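PDB 2Z0Q: Rho guanine nucleotide exchange factor 3 from Mus musculus, which acts as a guanine nucleotide exchange factor for the small GTPases RhoA and RhoB. Local coordinates for residues 18-23 and 173-178. Sequence-based numbering, arbitrary orientation.
Sequences IKRQEA and HTPNDN
His-173 holds CG anti to its carbonyl carbon, beside the backbone N (chi1 -56°), and its ring lies against Lys-19, while Arg-20 sets CG anti to its backbone N (chi1 -167°) and then bends at chi3. Lys-19 CB sits over the middle of the imidazole, 3.5 Å from the ring centroid, in a CH-pi contact only 6° off the normal. Farther out the extended chain brings CD to 3.6 Å from His-173 CE1. Next to this, His-173 CB packs 3.8 Å from Arg-20 CB, and Arg-20 CD touches both the carbonyl O of His-173 and OG1 of Thr-174. No direct hydrogen bond joins the two segments; instead a water takes a bond from Arg-20 NH1 (2.7 Å) and gives one to Thr-174 OG1 (3.0 Å). Asn-178 ND2 stands over one guanidinium face, toward its rim, while OD1 caps Asp-180 N at the start of helix 180-213. Glu-17 forms a salt bridge with Arg-20 NE, and Glu-169 accepts from His-173 NE2. An alanine at His-173 would probably leave Lys-19 CB without its aromatic cover and Glu-169 without that bond. Helix 15-51 of the DH domain is thus joined to the loop between helices 155-172 and 180-213 by van der Waals packing, a CH-pi contact and one bridging water, with the arginine's charge probably balanced in part by Glu-17 of its own helix.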
loop_
_atom_site.group_PDB
_atom_site.type_symbol
_atom_site.label_atom_id
_atom_site.label_comp_id
_atom_site.label_asym_id
_atom_site.label_seq_id
_atom_site.Cartn_x
_atom_site.Cartn_y
_atom_site.Cartn_z
ATOM N N ILE A 18 -16.318 10.232 -30.257
ATOM C CA ILE A 18 -14.923 9.810 -30.401
ATOM C C ILE A 18 -14.317 9.684 -28.996
ATOM O O ILE A 18 -13.590 8.729 -28.717
ATOM C CB ILE A 18 -14.141 10.824 -31.272
ATOM C CG1 ILE A 18 -14.756 10.797 -32.700
ATOM C CG2 ILE A 18 -12.663 10.399 -31.353
ATOM C CD1 ILE A 18 -14.192 11.921 -33.642
ATOM N N LYS A 19 -14.648 10.610 -28.103
ATOM C CA LYS A 19 -14.158 10.522 -26.722
ATOM C C LYS A 19 -14.711 9.271 -26.001
ATOM O O LYS A 19 -14.011 8.660 -25.183
ATOM C CB LYS A 19 -14.516 11.789 -25.927
ATOM C CG LYS A 19 -13.773 13.029 -26.420
ATOM C CD LYS A 19 -14.246 14.256 -25.647
ATOM C CE LYS A 19 -13.655 15.518 -26.241
ATOM N NZ LYS A 19 -14.153 16.751 -25.511
ATOM N N ARG A 20 -15.939 8.892 -26.319
ATOM C CA ARG A 20 -16.527 7.697 -25.717
ATOM C C ARG A 20 -15.755 6.466 -26.216
ATOM O O ARG A 20 -15.417 5.595 -25.455
ATOM C CB ARG A 20 -17.972 7.542 -26.148
ATOM C CG ARG A 20 -18.714 6.496 -25.295
ATOM C CD ARG A 20 -20.199 6.362 -25.704
ATOM N NE ARG A 20 -20.413 5.748 -27.029
ATOM C CZ ARG A 20 -20.725 4.469 -27.241
ATOM N NH1 ARG A 20 -20.865 3.611 -26.243
ATOM N NH2 ARG A 20 -20.922 4.045 -28.480
ATOM N N GLN A 21 -15.458 6.432 -27.515
ATOM C CA GLN A 21 -14.702 5.282 -28.045
ATOM C C GLN A 21 -13.306 5.250 -27.447
ATOM O O GLN A 21 -12.784 4.175 -27.176
ATOM C CB GLN A 21 -14.662 5.280 -29.590
ATOM C CG GLN A 21 -16.033 5.085 -30.250
ATOM C CD GLN A 21 -16.653 3.742 -29.883
ATOM O OE1 GLN A 21 -15.983 2.724 -29.871
ATOM N NE2 GLN A 21 -17.938 3.748 -29.580
ATOM N N GLU A 22 -12.681 6.418 -27.258
ATOM C CA GLU A 22 -11.387 6.455 -26.621
ATOM C C GLU A 22 -11.482 5.871 -25.191
ATOM O O GLU A 22 -10.666 5.037 -24.780
ATOM C CB GLU A 22 -10.867 7.900 -26.536
ATOM C CG GLU A 22 -10.386 8.390 -27.897
ATOM C CD GLU A 22 -9.602 9.700 -27.788
ATOM O OE1 GLU A 22 -9.762 10.407 -26.776
ATOM O OE2 GLU A 22 -8.816 10.006 -28.719
ATOM N N ALA A 23 -12.498 6.305 -24.450
ATOM C CA ALA A 23 -12.627 5.850 -23.076
ATOM C C ALA A 23 -12.813 4.324 -22.988
ATOM O O ALA A 23 -12.283 3.686 -22.084
ATOM C CB ALA A 23 -13.823 6.609 -22.374
ATOM N N HIS A 173 -19.292 10.620 -21.729
ATOM C CA HIS A 173 -19.393 10.806 -23.184
ATOM C C HIS A 173 -20.476 9.880 -23.763
ATOM O O HIS A 173 -20.611 9.724 -24.984
ATOM C CB HIS A 173 -18.052 10.533 -23.840
ATOM C CG HIS A 173 -16.946 11.361 -23.278
ATOM N ND1 HIS A 173 -16.979 12.737 -23.291
ATOM C CD2 HIS A 173 -15.804 11.010 -22.637
ATOM C CE1 HIS A 173 -15.904 13.198 -22.678
ATOM N NE2 HIS A 173 -15.175 12.173 -22.271
ATOM N N THR A 174 -21.287 9.298 -22.892
ATOM C CA THR A 174 -22.368 8.413 -23.338
ATOM C C THR A 174 -23.677 9.229 -23.440
ATOM O O THR A 174 -24.131 9.825 -22.445
ATOM C CB THR A 174 -22.569 7.216 -22.345
ATOM O OG1 THR A 174 -21.351 6.444 -22.243
ATOM C CG2 THR A 174 -23.685 6.287 -22.836
ATOM N N PRO A 175 -24.289 9.269 -24.631
ATOM C CA PRO A 175 -25.538 10.011 -24.872
ATOM C C PRO A 175 -26.760 9.525 -24.053
ATOM O O PRO A 175 -26.821 8.377 -23.625
ATOM C CB PRO A 175 -25.731 9.884 -26.391
ATOM C CG PRO A 175 -25.069 8.617 -26.731
ATOM C CD PRO A 175 -23.851 8.541 -25.837
ATOM N N ASN A 176 -27.724 10.422 -23.832
ATOM C CA ASN A 176 -28.916 10.074 -23.047
ATOM C C ASN A 176 -29.779 8.950 -23.629
ATOM O O ASN A 176 -30.510 8.285 -22.900
ATOM C CB ASN A 176 -29.791 11.320 -22.811
ATOM C CG ASN A 176 -29.025 12.470 -22.154
ATOM O OD1 ASN A 176 -28.202 12.268 -21.247
ATOM N ND2 ASN A 176 -29.310 13.695 -22.603
ATOM N N ASP A 177 -29.694 8.720 -24.929
ATOM C CA ASP A 177 -30.486 7.663 -25.554
ATOM C C ASP A 177 -29.728 6.342 -25.658
ATOM O O ASP A 177 -30.150 5.410 -26.361
ATOM C CB ASP A 177 -30.919 8.111 -26.950
ATOM C CG ASP A 177 -29.742 8.293 -27.889
ATOM O OD1 ASP A 177 -28.693 8.827 -27.453
ATOM O OD2 ASP A 177 -29.877 7.911 -29.070
ATOM N N ASN A 178 -28.590 6.259 -24.964
ATOM C CA ASN A 178 -27.788 5.052 -24.987
ATOM C C ASN A 178 -28.000 4.372 -23.623
ATOM O O ASN A 178 -27.694 4.965 -22.596
ATOM C CB ASN A 178 -26.311 5.415 -25.145
ATOM C CG ASN A 178 -25.455 4.220 -25.395
ATOM O OD1 ASN A 178 -25.579 3.197 -24.724
ATOM N ND2 ASN A 178 -24.546 4.334 -26.374
HETATM O O HOH W 1 -20.837 3.719 -23.506
#